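Local coordinates for probable TonB-dependent siderophore receptor PiuA (Acinetobacter baumannii, PDB 5FP1), which probably takes part in the first step of iron uptake across the outer membrane by binding iron-chelating siderophores, possibly including ferric enterobactin with micromolar affinity, at residues A[290-296]-A[326-332]; A[104-108]-A[265-269]; A[233-237]-A[247-251]; A[302-306]-A[316-320]. All coordinates share one frame; numbering follows the deposited sequence.

Contact 1: residues A[290-296]-A[326-332]; sequences AMYAKSK and DSETFTD. With C8E ((hydroxyethyloxy)tri(ethyloxy)octane), chain J.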
# COMPACT_ATOMS: atom_id res chain seq x y z
N ALA A 290 -1.35 6.37 21.93
CA ALA A 290 -2.73 5.89 21.85
C ALA A 290 -3.32 6.42 20.54
O ALA A 290 -3.18 7.62 20.26
CB ALA A 290 -3.52 6.38 23.07
N MET A 291 -3.92 5.55 19.73
CA MET A 291 -4.49 5.93 18.41
C MET A 291 -5.90 5.39 18.28
O MET A 291 -6.17 4.24 18.59
CB MET A 291 -3.65 5.46 17.21
CG MET A 291 -4.42 5.40 15.84
SD MET A 291 -3.18 5.26 14.54
CE MET A 291 -4.19 4.60 13.24
N TYR A 292 -6.79 6.26 17.84
CA TYR A 292 -8.19 5.94 17.66
C TYR A 292 -8.47 6.17 16.17
O TYR A 292 -8.18 7.24 15.65
CB TYR A 292 -9.05 6.90 18.51
CG TYR A 292 -8.75 6.88 20.02
CD1 TYR A 292 -7.69 7.61 20.57
CD2 TYR A 292 -9.55 6.13 20.89
CE1 TYR A 292 -7.42 7.59 21.93
CE2 TYR A 292 -9.29 6.10 22.26
CZ TYR A 292 -8.23 6.84 22.76
OH TYR A 292 -7.98 6.80 24.10
N ALA A 293 -9.00 5.17 15.48
CA ALA A 293 -9.24 5.33 14.04
C ALA A 293 -10.66 4.96 13.69
O ALA A 293 -11.20 3.98 14.20
CB ALA A 293 -8.26 4.51 13.21
N LYS A 294 -11.26 5.73 12.80
CA LYS A 294 -12.58 5.41 12.29
C LYS A 294 -12.45 5.40 10.77
O LYS A 294 -11.87 6.32 10.19
CB LYS A 294 -13.62 6.44 12.74
CG LYS A 294 -14.97 6.27 12.05
CD LYS A 294 -16.10 6.18 13.04
CE LYS A 294 -17.42 5.90 12.37
NZ LYS A 294 -18.11 4.82 13.13
N SER A 295 -12.94 4.35 10.12
CA SER A 295 -12.74 4.21 8.69
C SER A 295 -14.02 3.67 8.05
O SER A 295 -14.50 2.59 8.42
CB SER A 295 -11.56 3.27 8.41
OG SER A 295 -11.28 3.21 7.01
N LYS A 296 -14.55 4.43 7.09
CA LYS A 296 -15.75 4.04 6.35
C LYS A 296 -15.47 3.93 4.87
O LYS A 296 -14.68 4.68 4.32
CB LYS A 296 -16.87 5.06 6.58
CG LYS A 296 -17.19 5.22 8.06
CD LYS A 296 -18.27 6.26 8.35
CE LYS A 296 -19.61 5.80 7.83
NZ LYS A 296 -20.73 6.38 8.62
N ASP A 326 -17.78 -0.14 8.02
CA ASP A 326 -17.62 0.87 9.07
C ASP A 326 -16.79 0.25 10.17
O ASP A 326 -17.21 -0.70 10.82
CB ASP A 326 -18.98 1.31 9.60
CG ASP A 326 -18.88 2.47 10.60
OD1 ASP A 326 -17.83 2.67 11.22
OD2 ASP A 326 -19.88 3.16 10.78
N SER A 327 -15.58 0.76 10.32
CA SER A 327 -14.62 0.20 11.24
C SER A 327 -14.14 1.22 12.27
O SER A 327 -13.89 2.37 11.94
CB SER A 327 -13.42 -0.33 10.46
OG SER A 327 -12.39 -0.75 11.35
N GLU A 328 -13.94 0.76 13.50
CA GLU A 328 -13.30 1.55 14.55
C GLU A 328 -12.18 0.75 15.18
O GLU A 328 -12.36 -0.45 15.49
CB GLU A 328 -14.33 1.95 15.64
CG GLU A 328 -15.42 2.80 15.05
CD GLU A 328 -16.39 3.39 16.08
OE1 GLU A 328 -16.27 3.12 17.30
OE2 GLU A 328 -17.30 4.13 15.65
N THR A 329 -11.05 1.40 15.38
CA THR A 329 -9.89 0.70 15.95
C THR A 329 -9.26 1.54 17.06
O THR A 329 -9.14 2.75 16.93
CB THR A 329 -8.79 0.47 14.87
OG1 THR A 329 -9.38 -0.16 13.71
CG2 THR A 329 -7.69 -0.39 15.43
N PHE A 330 -8.88 0.89 18.14
CA PHE A 330 -8.06 1.53 19.18
C PHE A 330 -6.76 0.75 19.30
O PHE A 330 -6.78 -0.48 19.40
CB PHE A 330 -8.75 1.50 20.55
CG PHE A 330 -7.85 1.96 21.68
CD1 PHE A 330 -7.46 3.28 21.79
CD2 PHE A 330 -7.37 1.05 22.60
CE1 PHE A 330 -6.61 3.70 22.80
CE2 PHE A 330 -6.52 1.46 23.62
CZ PHE A 330 -6.12 2.78 23.70
N THR A 331 -5.65 1.48 19.32
CA THR A 331 -4.34 0.86 19.53
C THR A 331 -3.59 1.65 20.60
O THR A 331 -3.62 2.88 20.60
CB THR A 331 -3.54 0.88 18.20
OG1 THR A 331 -4.30 0.24 17.17
CG2 THR A 331 -2.20 0.13 18.36
N ASP A 332 -2.90 0.94 21.48
CA ASP A 332 -1.96 1.58 22.39
C ASP A 332 -0.62 0.85 22.30
O ASP A 332 -0.58 -0.38 22.42
CB ASP A 332 -2.47 1.54 23.82
CG ASP A 332 -1.67 2.45 24.73
OD1 ASP A 332 -0.49 2.13 25.02
OD2 ASP A 332 -2.20 3.52 25.09
C1 C8E J . -13.89 -1.22 19.43
C2 C8E J . -12.61 -0.43 19.25
C3 C8E J . -12.87 1.07 19.34
C4 C8E J . -12.71 1.58 20.77
C5 C8E J . -13.04 3.07 20.89
C6 C8E J . -12.19 3.90 19.95
C7 C8E J . -12.85 4.05 18.57
C8 C8E J . -12.30 5.26 17.84
O9 C8E J . -13.40 5.97 17.27
C10 C8E J . -13.02 6.99 16.32
C11 C8E J . -11.83 7.82 16.79
O12 C8E J . -11.67 8.99 15.97
O HOH W 1 -5.82 2.22 16.07
O HOH W 2 -10.72 1.52 12.03

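Contact 2: residues A[104-108]-A[265-269]; sequences STSQN and QKQEN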
# COMPACT_ATOMS: atom_id res chain seq x y z
N SER A 104 -4.99 -0.71 8.62
CA SER A 104 -5.14 -1.46 7.37
C SER A 104 -6.58 -1.76 6.99
O SER A 104 -6.86 -2.82 6.46
CB SER A 104 -4.35 -2.78 7.43
OG SER A 104 -2.98 -2.50 7.26
N THR A 105 -7.48 -0.81 7.21
CA THR A 105 -8.76 -0.84 6.56
C THR A 105 -8.59 -0.39 5.13
O THR A 105 -7.67 0.41 4.82
CB THR A 105 -9.76 0.07 7.32
OG1 THR A 105 -9.14 1.33 7.58
CG2 THR A 105 -10.13 -0.57 8.67
N SER A 106 -9.49 -0.80 4.26
CA SER A 106 -9.32 -0.42 2.87
C SER A 106 -9.53 1.08 2.66
O SER A 106 -10.57 1.66 3.04
CB SER A 106 -10.25 -1.19 1.97
OG SER A 106 -9.97 -0.91 0.61
N GLN A 107 -8.54 1.68 2.03
CA GLN A 107 -8.51 3.12 1.76
C GLN A 107 -7.66 3.37 0.53
O GLN A 107 -6.76 2.58 0.19
CB GLN A 107 -7.82 3.87 2.92
CG GLN A 107 -8.39 3.61 4.29
CD GLN A 107 -7.46 4.05 5.42
OE1 GLN A 107 -7.26 3.33 6.43
NE2 GLN A 107 -6.95 5.24 5.30
N ASN A 108 -7.92 4.50 -0.13
CA ASN A 108 -7.02 5.05 -1.14
C ASN A 108 -6.26 6.20 -0.46
O ASN A 108 -6.78 7.31 -0.33
CB ASN A 108 -7.83 5.56 -2.33
CG ASN A 108 -8.70 4.47 -2.96
OD1 ASN A 108 -8.27 3.35 -3.12
ND2 ASN A 108 -9.90 4.82 -3.34
N GLN A 265 -18.04 5.84 -5.06
CA GLN A 265 -17.26 5.42 -3.91
C GLN A 265 -17.05 6.59 -3.00
O GLN A 265 -16.60 7.66 -3.43
CB GLN A 265 -15.91 4.83 -4.33
CG GLN A 265 -15.02 4.38 -3.17
CD GLN A 265 -14.07 3.25 -3.57
OE1 GLN A 265 -13.61 3.19 -4.71
NE2 GLN A 265 -13.79 2.32 -2.62
N LYS A 266 -17.35 6.37 -1.74
CA LYS A 266 -17.17 7.37 -0.71
C LYS A 266 -16.40 6.78 0.46
O LYS A 266 -16.81 5.78 1.07
CB LYS A 266 -18.55 7.84 -0.22
CG LYS A 266 -19.36 8.57 -1.29
CD LYS A 266 -20.84 8.62 -0.93
CE LYS A 266 -21.61 9.44 -1.96
NZ LYS A 266 -23.04 9.62 -1.57
N GLN A 267 -15.24 7.35 0.72
CA GLN A 267 -14.43 6.93 1.85
C GLN A 267 -14.40 8.06 2.85
O GLN A 267 -14.35 9.25 2.48
CB GLN A 267 -13.02 6.57 1.37
CG GLN A 267 -13.00 5.47 0.31
CD GLN A 267 -11.63 4.92 0.02
OE1 GLN A 267 -10.61 5.60 0.15
NE2 GLN A 267 -11.59 3.66 -0.38
N GLU A 268 -14.31 7.69 4.11
CA GLU A 268 -14.17 8.68 5.17
C GLU A 268 -13.31 8.12 6.28
O GLU A 268 -13.61 7.07 6.83
CB GLU A 268 -15.55 9.07 5.73
CG GLU A 268 -15.46 10.17 6.77
CD GLU A 268 -16.83 10.56 7.34
OE1 GLU A 268 -17.88 10.27 6.72
OE2 GLU A 268 -16.86 11.16 8.43
N ASN A 269 -12.23 8.82 6.58
CA ASN A 269 -11.26 8.37 7.55
C ASN A 269 -10.93 9.45 8.56
O ASN A 269 -10.66 10.59 8.17
CB ASN A 269 -10.01 7.90 6.85
CG ASN A 269 -10.20 6.52 6.22
OD1 ASN A 269 -10.07 5.49 6.89
ND2 ASN A 269 -10.60 6.52 4.97
O HOH W 3 -11.83 4.16 3.50
O HOH W 4 -9.30 7.64 1.33
O HOH W 5 -10.83 2.74 -5.16

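Contact 3: residues A[233-237]-A[247-251]; sequences GIPYW and KPAEV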
# COMPACT_ATOMS: atom_id res chain seq x y z
N GLY A 233 -12.15 -1.39 -15.33
CA GLY A 233 -10.93 -1.95 -15.88
C GLY A 233 -11.15 -2.39 -17.31
O GLY A 233 -12.18 -2.06 -17.90
N ILE A 234 -10.18 -3.12 -17.86
CA ILE A 234 -10.24 -3.65 -19.22
C ILE A 234 -10.27 -5.17 -19.13
O ILE A 234 -9.43 -5.79 -18.44
CB ILE A 234 -9.06 -3.17 -20.07
CG1 ILE A 234 -8.96 -1.64 -20.05
CG2 ILE A 234 -9.16 -3.71 -21.50
CD1 ILE A 234 -10.19 -0.91 -20.59
N PRO A 235 -11.28 -5.79 -19.76
CA PRO A 235 -11.46 -7.24 -19.60
C PRO A 235 -10.37 -8.03 -20.32
O PRO A 235 -9.94 -7.61 -21.39
CB PRO A 235 -12.81 -7.50 -20.27
CG PRO A 235 -12.92 -6.42 -21.31
CD PRO A 235 -12.24 -5.22 -20.73
N TYR A 236 -9.97 -9.17 -19.76
CA TYR A 236 -9.03 -10.06 -20.47
C TYR A 236 -9.76 -10.68 -21.66
O TYR A 236 -10.94 -11.08 -21.54
CB TYR A 236 -8.59 -11.21 -19.59
CG TYR A 236 -7.76 -10.83 -18.37
CD1 TYR A 236 -6.51 -10.21 -18.51
CD2 TYR A 236 -8.20 -11.11 -17.09
CE1 TYR A 236 -5.76 -9.84 -17.40
CE2 TYR A 236 -7.43 -10.79 -15.99
CZ TYR A 236 -6.23 -10.15 -16.14
OH TYR A 236 -5.49 -9.85 -15.01
N TRP A 237 -9.07 -10.80 -22.79
CA TRP A 237 -9.65 -11.47 -23.94
C TRP A 237 -8.59 -12.03 -24.87
O TRP A 237 -7.58 -11.37 -25.16
CB TRP A 237 -10.58 -10.53 -24.74
CG TRP A 237 -11.49 -11.27 -25.69
CD1 TRP A 237 -11.42 -11.30 -27.07
CD2 TRP A 237 -12.55 -12.16 -25.34
NE1 TRP A 237 -12.40 -12.12 -27.59
CE2 TRP A 237 -13.10 -12.67 -26.55
CE3 TRP A 237 -13.12 -12.56 -24.12
CZ2 TRP A 237 -14.15 -13.54 -26.57
CZ3 TRP A 237 -14.17 -13.44 -24.15
CH2 TRP A 237 -14.67 -13.94 -25.37
N LYS A 247 -4.17 -11.25 -22.52
CA LYS A 247 -3.91 -9.89 -22.17
C LYS A 247 -5.22 -9.13 -22.20
O LYS A 247 -6.24 -9.63 -22.68
CB LYS A 247 -2.96 -9.29 -23.18
CG LYS A 247 -1.54 -9.78 -23.01
CD LYS A 247 -0.63 -9.26 -24.11
CE LYS A 247 -1.13 -9.68 -25.49
NZ LYS A 247 -0.32 -9.03 -26.56
N PRO A 248 -5.19 -7.89 -21.72
CA PRO A 248 -6.40 -7.10 -21.82
C PRO A 248 -6.86 -6.89 -23.29
O PRO A 248 -6.04 -6.84 -24.20
CB PRO A 248 -6.01 -5.78 -21.16
CG PRO A 248 -4.91 -6.14 -20.22
CD PRO A 248 -4.14 -7.21 -20.94
N ALA A 249 -8.17 -6.80 -23.49
CA ALA A 249 -8.77 -6.59 -24.80
C ALA A 249 -8.13 -5.42 -25.51
O ALA A 249 -7.77 -4.41 -24.90
CB ALA A 249 -10.27 -6.37 -24.65
N GLU A 250 -8.02 -5.55 -26.82
CA GLU A 250 -7.51 -4.45 -27.66
C GLU A 250 -8.64 -3.47 -27.96
O GLU A 250 -9.37 -3.63 -28.96
CB GLU A 250 -6.96 -5.04 -28.98
CG GLU A 250 -5.77 -5.95 -28.73
CD GLU A 250 -4.54 -5.17 -28.28
OE1 GLU A 250 -4.51 -3.93 -28.44
OE2 GLU A 250 -3.59 -5.79 -27.76
N VAL A 251 -8.81 -2.50 -27.07
CA VAL A 251 -9.80 -1.46 -27.20
C VAL A 251 -9.10 -0.14 -27.03
O VAL A 251 -7.95 -0.09 -26.57
CB VAL A 251 -10.92 -1.59 -26.15
CG1 VAL A 251 -11.66 -2.90 -26.35
CG2 VAL A 251 -10.34 -1.53 -24.74
O HOH W 6 -4.96 -11.89 -25.21
O HOH W 7 -6.40 -8.89 -25.94

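Contact 4: residues A[302-306]-A[316-320]; sequences TNPDD and VWHRL. With PO4 (phosphate ion), chain B.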
# COMPACT_ATOMS: atom_id res chain seq x y z
N THR A 302 -17.75 -1.32 -11.25
CA THR A 302 -18.03 -2.24 -12.33
C THR A 302 -16.86 -3.13 -12.69
O THR A 302 -15.78 -2.64 -13.04
CB THR A 302 -18.46 -1.49 -13.60
OG1 THR A 302 -19.67 -0.78 -13.33
CG2 THR A 302 -18.68 -2.46 -14.74
N ASN A 303 -17.10 -4.43 -12.65
CA ASN A 303 -16.22 -5.43 -13.26
C ASN A 303 -16.63 -5.55 -14.75
O ASN A 303 -17.79 -5.85 -15.05
CB ASN A 303 -16.36 -6.75 -12.48
CG ASN A 303 -15.69 -7.96 -13.16
OD1 ASN A 303 -15.42 -7.99 -14.37
ND2 ASN A 303 -15.51 -9.00 -12.37
N PRO A 304 -15.70 -5.27 -15.68
CA PRO A 304 -16.06 -5.28 -17.11
C PRO A 304 -16.25 -6.73 -17.64
O PRO A 304 -15.29 -7.43 -17.96
CB PRO A 304 -14.87 -4.59 -17.77
CG PRO A 304 -13.71 -5.01 -16.90
CD PRO A 304 -14.27 -4.97 -15.49
N ASP A 305 -17.51 -7.15 -17.63
CA ASP A 305 -18.02 -8.40 -18.21
C ASP A 305 -17.90 -9.67 -17.37
O ASP A 305 -18.58 -10.63 -17.65
CB ASP A 305 -17.50 -8.67 -19.62
CG ASP A 305 -18.52 -9.44 -20.45
OD1 ASP A 305 -19.71 -9.01 -20.41
OD2 ASP A 305 -18.17 -10.42 -21.17
N ASP A 306 -17.04 -9.68 -16.35
CA ASP A 306 -17.00 -10.81 -15.40
C ASP A 306 -16.81 -12.13 -16.14
O ASP A 306 -17.43 -13.14 -15.80
CB ASP A 306 -18.29 -10.81 -14.61
CG ASP A 306 -18.21 -11.63 -13.33
OD1 ASP A 306 -17.11 -11.86 -12.81
OD2 ASP A 306 -19.25 -12.00 -12.83
N VAL A 316 -20.13 -5.49 -23.25
CA VAL A 316 -19.61 -5.61 -21.89
C VAL A 316 -20.73 -5.45 -20.90
O VAL A 316 -21.41 -4.40 -20.87
CB VAL A 316 -18.55 -4.51 -21.61
CG1 VAL A 316 -18.10 -4.50 -20.13
CG2 VAL A 316 -17.37 -4.70 -22.51
N TRP A 317 -20.91 -6.47 -20.07
CA TRP A 317 -21.89 -6.48 -19.00
C TRP A 317 -21.35 -5.76 -17.77
O TRP A 317 -20.23 -6.03 -17.35
CB TRP A 317 -22.21 -7.92 -18.60
CG TRP A 317 -23.15 -8.07 -17.45
CD1 TRP A 317 -24.39 -7.52 -17.33
CD2 TRP A 317 -22.96 -8.86 -16.27
NE1 TRP A 317 -24.97 -7.89 -16.14
CE2 TRP A 317 -24.11 -8.71 -15.47
CE3 TRP A 317 -21.93 -9.69 -15.82
CZ2 TRP A 317 -24.26 -9.36 -14.25
CZ3 TRP A 317 -22.09 -10.34 -14.59
CH2 TRP A 317 -23.24 -10.16 -13.83
N HIS A 318 -22.13 -4.83 -17.21
CA HIS A 318 -21.70 -4.05 -16.05
C HIS A 318 -21.89 -4.84 -14.73
O HIS A 318 -22.73 -4.47 -13.93
CB HIS A 318 -22.51 -2.76 -15.89
CG HIS A 318 -22.39 -1.77 -17.00
ND1 HIS A 318 -21.21 -1.12 -17.31
CD2 HIS A 318 -23.34 -1.25 -17.83
CE1 HIS A 318 -21.44 -0.25 -18.29
NE2 HIS A 318 -22.71 -0.32 -18.63
N ARG A 319 -21.07 -5.87 -14.50
CA ARG A 319 -21.09 -6.64 -13.26
C ARG A 319 -20.87 -5.72 -12.08
O ARG A 319 -19.97 -4.90 -12.09
CB ARG A 319 -20.00 -7.72 -13.28
CG ARG A 319 -19.67 -8.32 -11.92
CD ARG A 319 -20.80 -9.12 -11.25
NE ARG A 319 -20.46 -9.26 -9.84
CZ ARG A 319 -19.75 -10.25 -9.29
NH1 ARG A 319 -19.37 -11.29 -9.99
NH2 ARG A 319 -19.46 -10.19 -8.01
N LEU A 320 -21.73 -5.84 -11.07
CA LEU A 320 -21.67 -4.97 -9.89
C LEU A 320 -20.85 -5.62 -8.77
O LEU A 320 -21.06 -6.80 -8.46
CB LEU A 320 -23.08 -4.65 -9.37
CG LEU A 320 -23.17 -3.71 -8.15
CD1 LEU A 320 -24.42 -2.82 -8.27
CD2 LEU A 320 -23.19 -4.47 -6.85
P PO4 B . -16.83 -13.81 -10.00
O1 PO4 B . -17.49 -14.25 -11.29
O2 PO4 B . -16.65 -12.30 -10.07
O3 PO4 B . -15.47 -14.48 -9.83
O4 PO4 B . -17.73 -14.16 -8.83

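Contact 1: residues A[290-296]-A[326-332]
Asp-326 meets Lys-294 in a salt bridge on the lipid-facing side of two paired strands. Its OD1 takes the ammonium on the syn lone pair, with Lys-294 NZ 2.9 Å from Asp-326 OD1, while Lys-296 NZ comes only within a long 4.0 Å of Asp-326 OD2. Ser-327 pairs with Ser-295 through both backbone bonds; its OG, on the inward face, is held by Gln-358 of the next strand and by a water. Glu-328, two residues on from Asp-326, reaches the same ammonium, and Glu-328 OE2 lies 2.7 Å from Lys-294 NZ on its anti lone pair. Bends at chi2 (127°) and chi4 (134°) carry the Lys-294 chain over to these two carboxylates, so one cation links two acids that would probably repel each other. This is an antiparallel transmembrane hairpin of the TonB-dependent receptor barrel, strand 284-304 against strand 315-341. Thr-329 faces inward beside Ala-293, and its OG1 shares the water of Ser-327 at 2.7 Å from the water oxygen. Phe-330 returns to the outer face, where its CD1 sits over one face of the Tyr-292 ring, 3.4 Å from Tyr-292 CE2, the two planes tilted 46° in an oblique aromatic pair. At the rim of the tyrosine ring, near its plane, the alkyl chain of a C8E detergent probably marks where lipid would lie. Thr-331 bonds its backbone to Met-291, whose side chain reaches inward to the plug at Ile-101 and Asn-103. Asp-332 OD2 ends 3.7 Å from Ala-290 CB, its OD1 being bound by Asn-288.

Contact 2: residues A[104-108]-A[265-269]
Asn-108 gives its backbone N-H to the side chain of Gln-267. Asn-108 N is 2.9 Å from Gln-267 OE1, the N-H points almost straight at the oxygen (166°), and it arrives in the carbonyl plane on a lone pair. The same oxygen takes a second proton from a water 2.7 Å from Gln-267 OE1, which also donates to Asn-108 O, closing a small ring around the main chain of Asn-108. Gln-267 reaches this point with CG anti to its own carbonyl carbon (chi1 -58°) and an extended chain beyond. Two residues further along the strand, the amide of Asn-269 lies stacked against that of Gln-107, planes 26° apart, with Asn-269 OD1 3.3 Å from Gln-107 CD. Two more waters bridge the segments: one joins Ser-106 O to Asn-269 ND2 at 3.0 Å from the amide nitrogen, and another lies between Asn-108 ND2 and Gln-265 OE1.

A second shell sets these amides. Ser-295, on the neighbouring barrel strand, bonds both Asn-269 OD1 and Thr-105 OG1, while Gln-265 NE2 is held by Asn-81 and Asn-297. Backbone bonding of Gln-107 to Asp-83 steadies the loop from within the plug. The segment 104-108 belongs to the plug domain and 265-269 to the inner wall of the barrel, so this is a plug-to-wall interface. Its chemistry is neutral amides, hydroxyls and water with no charge pair across the two segments: a hydrated, polar seam, consistent with a plug that must shift or rearrange during transport, since water could take over its bonds.

Contact 3: residues A[233-237]-A[247-251]
Pro-248 sits opposite Tyr-236 as an antiparallel non-hydrogen-bonded pair, an unusual strand partner because a proline has no N-H; at that position none is needed, and the CA atoms of Tyr-236 and Pro-248 come to 4.2 Å. The bonds fall to its two neighbours. Ala-249 N donates to Pro-235 O, 2.9 Å away, and Trp-237 N to Lys-247 O at 3.1 Å, the latter nearly straight (172°). Trp-237 O and Lys-247 O, two acceptors, face each other at 3.3 Å, and a water connects Trp-237 O with Lys-247 N. A second water lies within bonding distance of both Pro-248 O and Trp-237 O.

These are two parts of one long loop of the barrel, probably extracellular as in this family, between strand 215-226 and strand 264-279. Strand 234-238 forms a small sheet with 701-704, and the returning loop 247-251 lies against it before turning away. An inverse gamma turn centred on Glu-250, with a weak Val-251 N to Ala-249 O bond, makes that turn.

The apolar contacts gather on Ile-234. Its CG2 branch, anti to the backbone N, lies 3.8 Å from Pro-248 CB, the two side chains crossing at about a right angle, and it meets Val-251 tip to tip, with Ile-234 CG2 4.1 Å from Val-251 CG2. Phe-693 lies against both Ile-234 and Pro-248. Ala-249 CB packs 4.2 Å from Trp-237 CB. The ring of Tyr-236 turns its edge to the Lys-247–Pro-248 peptide, while its hydroxyl bonds Tyr-697 O.

Contact 4: residues A[302-306]-A[316-320]
Asp-305 OD1 is gripped twice: by the backbone N of Trp-317, 2.8 Å from Asp-305 OD1 and nearly straight at 165°, and by the side-chain amide of Asn-310. Trp-317 N meets it on the anti side, somewhat out of the carboxylate plane. In return Asp-305 N donates to Trp-317 O at 3.0 Å, so the aspartate pairs with both backbone polar atoms of the tryptophan where the regular strand pairing ends. Before that point the pairing already departs from regular: Asn-303 N is 3.0 Å from Arg-319 O but the return bond is weak, and an inverse gamma turn centred on His-318 bends the second strand.

Next along the chain, Asp-306 comes to Arg-319 in a salt bridge, Asp-306 OD2 lying 2.9 Å from Arg-319 NH1. The acceptor lies close to the guanidinium plane, whereas NH1 stands above the carboxylate plane, the two flat groups turned 77° apart. The first torsion of Arg-319 sets its CG 3.7 Å from Asn-303 CB, and a bend at chi2 (66°) turns the rest of the chain toward Asp-306, while NE bonds Leu-320 O and keeps the group in place. The Trp-317 ring offers its edge to Asp-306, with CZ3 3.7 Å from Asp-306 OD2, and its NE1 is bound by Phe-379 O; Cys-391, half of a disulfide with Cys-383, touches the Trp-317 side chain. Pro-304 packs on Val-316 CG1.

A phosphate, probably from the crystallisation liquor, takes a weak bond from Arg-319 NH1 and is also hydrogen-bonded to His-700 NE2. One NH1 thus serves two anions, probably offsetting repulsion between Asp-306 and phosphate, either of which may be protonated.

Contacts 1 and 4 join the same two strands, 284-304 and 315-341, at different heights, their centres about 33 Å apart: the first is regular transmembrane pairing with charges and aromatics toward detergent, the second a buried, irregular end beside loops. Contact 2 touches contact 1 through Ser-295 and Asn-269, and its own two segments lie one in plug, one in barrel, joined by amides and waters. Contact 3 lies about 12 Å from contact 4, centre to centre, and meets it where Pro-235 and Gly-233 pack on Pro-304. Contacts 3 and 4 are the more buried pair; the first two are partly so. Prolines and apolar branches dominate contact 3; in contact 4 a carboxylate also bonds backbone, unlike contact 1's lysine bridges.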